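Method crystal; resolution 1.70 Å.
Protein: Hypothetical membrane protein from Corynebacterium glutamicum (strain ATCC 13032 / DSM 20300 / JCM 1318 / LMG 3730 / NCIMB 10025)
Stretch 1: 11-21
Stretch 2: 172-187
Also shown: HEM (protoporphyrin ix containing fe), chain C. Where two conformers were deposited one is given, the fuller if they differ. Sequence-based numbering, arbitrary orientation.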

# COMPACT_ATOMS: atom_id res chain seq x y z
N THR A 11 8.53 10.65 -4.53
CA THR A 11 8.03 9.65 -3.58
C THR A 11 6.55 9.85 -3.40
O THR A 11 6.01 10.94 -3.67
CB THR A 11 8.67 9.79 -2.17
OG1 THR A 11 8.48 11.16 -1.69
CG2 THR A 11 10.17 9.49 -2.20
N ALA A 12 5.90 8.84 -2.86
CA ALA A 12 4.53 8.96 -2.34
C ALA A 12 4.59 8.62 -0.86
O ALA A 12 5.18 7.61 -0.49
CB ALA A 12 3.54 8.04 -3.03
N ASP A 13 3.93 9.43 -0.04
CA ASP A 13 3.78 9.17 1.39
C ASP A 13 2.42 8.53 1.59
O ASP A 13 1.41 9.20 1.40
CB ASP A 13 3.84 10.48 2.21
CG ASP A 13 5.28 11.01 2.45
OD1 ASP A 13 5.93 11.48 1.49
OD2 ASP A 13 5.72 11.02 3.63
N TRP A 14 2.39 7.27 2.05
CA TRP A 14 1.10 6.57 2.25
C TRP A 14 1.28 5.57 3.37
O TRP A 14 1.96 4.55 3.17
CB TRP A 14 0.67 5.86 0.97
CG TRP A 14 -0.67 5.20 1.10
CD1 TRP A 14 -1.82 5.74 1.66
CD2 TRP A 14 -0.98 3.87 0.72
NE1 TRP A 14 -2.84 4.78 1.60
CE2 TRP A 14 -2.33 3.62 1.10
CE3 TRP A 14 -0.21 2.82 0.16
CZ2 TRP A 14 -2.97 2.41 0.85
CZ3 TRP A 14 -0.88 1.56 -0.08
CH2 TRP A 14 -2.22 1.39 0.28
N SER A 15 0.63 5.82 4.53
CA SER A 15 0.80 4.92 5.70
C SER A 15 -0.11 3.70 5.66
O SER A 15 -0.09 2.91 6.59
CB SER A 15 0.49 5.68 7.01
OG SER A 15 1.32 6.82 7.07
N VAL A 16 -0.92 3.54 4.61
CA VAL A 16 -1.89 2.48 4.39
C VAL A 16 -3.11 2.71 5.29
O VAL A 16 -4.21 3.01 4.80
CB VAL A 16 -1.26 1.05 4.58
CG1 VAL A 16 -2.31 -0.02 4.25
CG2 VAL A 16 -0.08 0.89 3.59
N ARG A 17 -2.93 2.58 6.61
CA ARG A 17 -3.93 2.99 7.58
C ARG A 17 -3.30 2.99 8.98
O ARG A 17 -2.83 1.93 9.42
CB ARG A 17 -5.13 2.03 7.51
CG ARG A 17 -6.20 2.26 8.51
CD ARG A 17 -7.23 3.39 8.23
NE ARG A 17 -8.01 3.39 9.48
CZ ARG A 17 -9.29 3.12 9.61
NH1 ARG A 17 -10.04 2.98 8.50
NH2 ARG A 17 -9.83 3.06 10.84
N GLU A 18 -3.26 4.15 9.68
CA GLU A 18 -2.53 4.18 10.96
C GLU A 18 -3.11 3.18 11.95
O GLU A 18 -2.34 2.52 12.68
CB GLU A 18 -2.55 5.56 11.59
CG GLU A 18 -1.77 6.56 10.77
CD GLU A 18 -1.99 7.97 11.28
OE1 GLU A 18 -1.13 8.81 10.97
OE2 GLU A 18 -3.02 8.27 11.90
N SER A 19 -4.45 3.08 12.02
CA SER A 19 -5.02 2.21 13.05
C SER A 19 -4.75 0.74 12.71
O SER A 19 -4.73 -0.09 13.60
CB SER A 19 -6.53 2.50 13.23
OG SER A 19 -7.30 2.22 12.02
N PHE A 20 -4.47 0.45 11.42
CA PHE A 20 -4.15 -0.94 11.05
C PHE A 20 -2.74 -1.26 11.53
O PHE A 20 -2.49 -2.32 12.13
CB PHE A 20 -4.25 -1.13 9.52
CG PHE A 20 -3.89 -2.55 9.14
CD1 PHE A 20 -4.74 -3.61 9.51
CD2 PHE A 20 -2.73 -2.79 8.45
CE1 PHE A 20 -4.39 -4.93 9.18
CE2 PHE A 20 -2.38 -4.11 8.09
CZ PHE A 20 -3.21 -5.17 8.48
N ASN A 21 -1.80 -0.34 11.30
CA ASN A 21 -0.43 -0.57 11.80
C ASN A 21 -0.41 -0.65 13.31
O ASN A 21 0.31 -1.47 13.90
CB ASN A 21 0.52 0.55 11.34
CG ASN A 21 0.64 0.60 9.80
OD1 ASN A 21 0.70 -0.43 9.13
ND2 ASN A 21 0.76 1.82 9.26
N VAL A 172 -9.45 -8.04 0.76
CA VAL A 172 -8.02 -8.01 1.03
C VAL A 172 -7.76 -7.80 2.52
O VAL A 172 -6.85 -8.41 3.11
CB VAL A 172 -7.33 -6.93 0.18
CG1 VAL A 172 -5.81 -6.85 0.57
CG2 VAL A 172 -7.47 -7.28 -1.34
N MET A 173 -8.57 -6.94 3.15
CA MET A 173 -8.40 -6.58 4.56
C MET A 173 -9.28 -7.42 5.49
O MET A 173 -9.72 -6.96 6.55
CB MET A 173 -8.67 -5.07 4.73
CG MET A 173 -7.81 -4.19 3.84
SD MET A 173 -6.02 -4.51 4.05
CE MET A 173 -5.77 -3.88 5.76
N GLY A 174 -9.56 -8.68 5.10
CA GLY A 174 -10.19 -9.63 6.03
C GLY A 174 -11.66 -9.38 6.30
O GLY A 174 -12.23 -10.01 7.19
N THR A 175 -12.31 -8.52 5.51
CA THR A 175 -13.68 -8.03 5.72
C THR A 175 -13.84 -7.20 7.01
O THR A 175 -14.98 -6.92 7.42
CB THR A 175 -14.75 -9.15 5.62
OG1 THR A 175 -14.79 -9.96 6.81
CG2 THR A 175 -14.45 -10.02 4.37
N PHE A 176 -12.75 -6.81 7.67
CA PHE A 176 -12.91 -5.99 8.85
C PHE A 176 -13.29 -4.55 8.55
O PHE A 176 -13.82 -3.89 9.45
CB PHE A 176 -11.59 -6.00 9.64
CG PHE A 176 -11.39 -7.28 10.41
CD1 PHE A 176 -11.73 -7.36 11.75
CD2 PHE A 176 -10.86 -8.40 9.78
CE1 PHE A 176 -11.53 -8.56 12.45
CE2 PHE A 176 -10.67 -9.62 10.49
CZ PHE A 176 -11.04 -9.68 11.81
N TYR A 177 -13.00 -4.03 7.34
CA TYR A 177 -13.47 -2.69 6.97
C TYR A 177 -14.65 -2.81 6.00
O TYR A 177 -14.61 -3.66 5.11
CB TYR A 177 -12.38 -1.92 6.25
CG TYR A 177 -11.14 -1.62 7.07
CD1 TYR A 177 -11.24 -1.15 8.38
CD2 TYR A 177 -9.94 -1.76 6.50
CE1 TYR A 177 -10.08 -0.85 9.12
CE2 TYR A 177 -8.75 -1.48 7.21
CZ TYR A 177 -8.84 -1.03 8.50
OH TYR A 177 -7.66 -0.77 9.20
N PRO A 178 -15.64 -1.94 6.07
CA PRO A 178 -16.67 -1.90 5.02
C PRO A 178 -16.18 -1.25 3.75
O PRO A 178 -15.26 -0.44 3.76
CB PRO A 178 -17.76 -1.05 5.65
CG PRO A 178 -16.96 -0.06 6.48
CD PRO A 178 -15.85 -0.88 7.07
N GLU A 179 -16.90 -1.56 2.63
CA GLU A 179 -16.64 -0.79 1.42
C GLU A 179 -16.83 0.70 1.70
O GLU A 179 -17.76 1.11 2.41
CB GLU A 179 -17.61 -1.29 0.33
CG GLU A 179 -17.41 -0.68 -0.97
CD GLU A 179 -18.43 -1.28 -1.96
OE1 GLU A 179 -18.91 -2.41 -1.71
OE2 GLU A 179 -18.73 -0.60 -2.94
N GLY A 180 -15.96 1.51 1.14
CA GLY A 180 -15.98 2.96 1.36
C GLY A 180 -15.19 3.40 2.60
O GLY A 180 -15.08 4.61 2.82
N GLU A 181 -14.62 2.48 3.36
CA GLU A 181 -13.87 2.88 4.57
C GLU A 181 -12.69 3.77 4.20
O GLU A 181 -11.91 3.46 3.29
CB GLU A 181 -13.37 1.62 5.26
CG GLU A 181 -12.54 1.95 6.56
CD GLU A 181 -13.43 2.23 7.78
OE1 GLU A 181 -14.70 2.13 7.70
OE2 GLU A 181 -12.84 2.60 8.85
N ALA A 182 -12.48 4.86 4.97
CA ALA A 182 -11.35 5.71 4.66
C ALA A 182 -10.05 4.97 4.98
O ALA A 182 -9.97 4.27 5.98
CB ALA A 182 -11.46 6.98 5.50
N LEU A 183 -9.07 5.11 4.11
CA LEU A 183 -7.73 4.60 4.42
C LEU A 183 -6.82 5.81 4.66
O LEU A 183 -7.26 6.98 4.75
CB LEU A 183 -7.20 3.72 3.30
CG LEU A 183 -8.10 2.49 3.02
CD1 LEU A 183 -7.44 1.75 1.86
CD2 LEU A 183 -8.26 1.57 4.26
N ALA A 184 -5.54 5.54 4.82
CA ALA A 184 -4.63 6.67 5.02
C ALA A 184 -4.58 7.54 3.77
O ALA A 184 -4.65 7.05 2.65
CB ALA A 184 -3.18 6.16 5.28
N PRO A 185 -4.41 8.85 3.92
CA PRO A 185 -4.29 9.71 2.73
C PRO A 185 -2.95 9.46 2.04
O PRO A 185 -1.98 9.00 2.66
CB PRO A 185 -4.34 11.12 3.32
CG PRO A 185 -3.73 10.92 4.67
CD PRO A 185 -4.28 9.60 5.15
N ILE A 186 -2.89 9.75 0.72
CA ILE A 186 -1.66 9.54 -0.05
C ILE A 186 -1.16 10.91 -0.52
O ILE A 186 -1.94 11.72 -1.02
CB ILE A 186 -1.86 8.56 -1.23
CG1 ILE A 186 -0.58 8.39 -2.06
CG2 ILE A 186 -3.05 8.99 -2.20
CD1 ILE A 186 -0.53 6.98 -2.78
N THR A 187 0.12 11.21 -0.29
CA THR A 187 0.69 12.48 -0.76
C THR A 187 1.68 12.14 -1.88
O THR A 187 2.55 11.29 -1.70
CB THR A 187 1.42 13.24 0.36
OG1 THR A 187 0.48 13.59 1.38
CG2 THR A 187 1.98 14.51 -0.21
CHA HEM C . -9.10 -5.79 13.76
CHB HEM C . -8.61 -10.12 15.88
CHC HEM C . -7.43 -12.01 11.53
CHD HEM C . -7.60 -7.56 9.48
C1A HEM C . -9.14 -6.83 14.67
C2A HEM C . -9.66 -6.68 16.02
C3A HEM C . -9.52 -7.88 16.65
C4A HEM C . -8.92 -8.79 15.68
CMA HEM C . -9.92 -8.24 18.11
CAA HEM C . -10.25 -5.37 16.58
CBA HEM C . -9.18 -4.60 17.33
CGA HEM C . -9.66 -3.18 17.56
O1A HEM C . -8.94 -2.43 18.28
O2A HEM C . -10.75 -2.82 17.02
C1B HEM C . -8.24 -10.99 14.90
C2B HEM C . -7.99 -12.42 15.09
C3B HEM C . -7.67 -12.95 13.89
C4B HEM C . -7.68 -11.88 12.89
CMB HEM C . -8.15 -13.11 16.47
CAB HEM C . -7.31 -14.42 13.52
CBB HEM C . -6.88 -15.29 14.44
C1C HEM C . -7.36 -10.98 10.59
C2C HEM C . -7.00 -11.13 9.20
C3C HEM C . -7.00 -9.90 8.63
C4C HEM C . -7.42 -8.94 9.64
CMC HEM C . -6.56 -12.46 8.52
CAC HEM C . -6.60 -9.68 7.18
CBC HEM C . -6.02 -8.53 6.85
C1D HEM C . -8.04 -6.72 10.48
C2D HEM C . -8.28 -5.30 10.30
C3D HEM C . -8.70 -4.78 11.47
C4D HEM C . -8.71 -5.86 12.45
CMD HEM C . -8.14 -4.59 8.94
CAD HEM C . -9.08 -3.29 11.73
CBD HEM C . -7.82 -2.62 12.33
CGD HEM C . -8.16 -1.14 12.55
O1D HEM C . -8.94 -0.87 13.52
O2D HEM C . -7.65 -0.30 11.72
NA HEM C . -8.71 -8.15 14.46
NB HEM C . -8.00 -10.71 13.57
NC HEM C . -7.63 -9.63 10.81
ND HEM C . -8.29 -6.99 11.80
FE HEM C . -7.89 -8.86 12.63
O HOH W 1 -0.61 8.40 4.93

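The most unusual feature of this contact is that a heme carboxylate ties the two stretches together. The propionate oxygen HEM O2D accepts a hydrogen bond from each of them: Ser 19 OG donates from the first turn of the helix at 2.6 Å, and Tyr 177 OH donates from the second stretch, also at 2.6 Å. The two hydroxyls themselves are 4.1 Å apart (Ser 19 OG to Tyr 177 OH), so they meet through the ligand.

Arg 17 is built around the same site. Its CA-to-CB bond runs sideways to the second stretch, but the side chain, bent at chi2 (p) between t torsions at chi1 and chi3, brings the guanidinium to it. NH1 of Arg 17 makes a salt bridge with OE2 of Glu 181 at 2.8 Å, nearly straight at 172°, and also donates to the backbone O of Ala 182 at 2.8 Å. Both acceptors lie at the edge of the guanidinium, near its plane, where its N-H bonds point. One face is covered by HEM O2D and Tyr 177 CE1, which places the positive charge beside the propionate. Arg 17 NE and NH2 each make a weak bond to Ser 19 OG, 2.9 Å in both cases, linking the arginine to the hydroxyl that binds the heme. No other residue of the first stretch has as much area covered by the second.

Near the heme, the contact also has an apolar part. Met 173 and Phe 20 both point toward the opposing stretch, and the methyl CE of Met 173 sits over the face of the Phe 20 ring, 3.8 Å from its centroid and 8° off the normal. This CH-pi contact suits a flexible thioether packed against a buried aromatic ring. The phenol of Tyr 177 adds to the packing, with its OH 3.4 Å from CB of Phe 20.

Farther along, the backbones run antiparallel. Asp 13 and Thr 187 form a hydrogen-bonded pair, with Asp 13 N to Thr 187 O at 2.8 Å and Thr 187 N to Asp 13 O at 2.9 Å; their side chains share one face of the sheet, CB to CB 4.1 Å. Trp 14 and Ile 186 turn to the other face and are buried there, Trp 14 CD1 lying 4.0 Å from Ile 186 CB. A further backbone bond, Ala 184 N to Val 16 O at 2.9 Å, joins the two backbones.

Ala 184 is the best covered residue of the second stretch. Its small side chain points toward the first stretch and allows close approach: CB lies 3.9 Å from Trp 14 CD1 and 3.8 Å from Arg 17 N. The indole NE1 of Trp 14 reaches the O of Ala 184 at 3.1 Å, but the bond is bent and weak. Where direct pairing lapses, water 1 bridges the chains, accepting from Ser 15 N at 2.9 Å and donating to Pro 185 O at 2.7 Å. In all, 718 Å² is buried between the stretches.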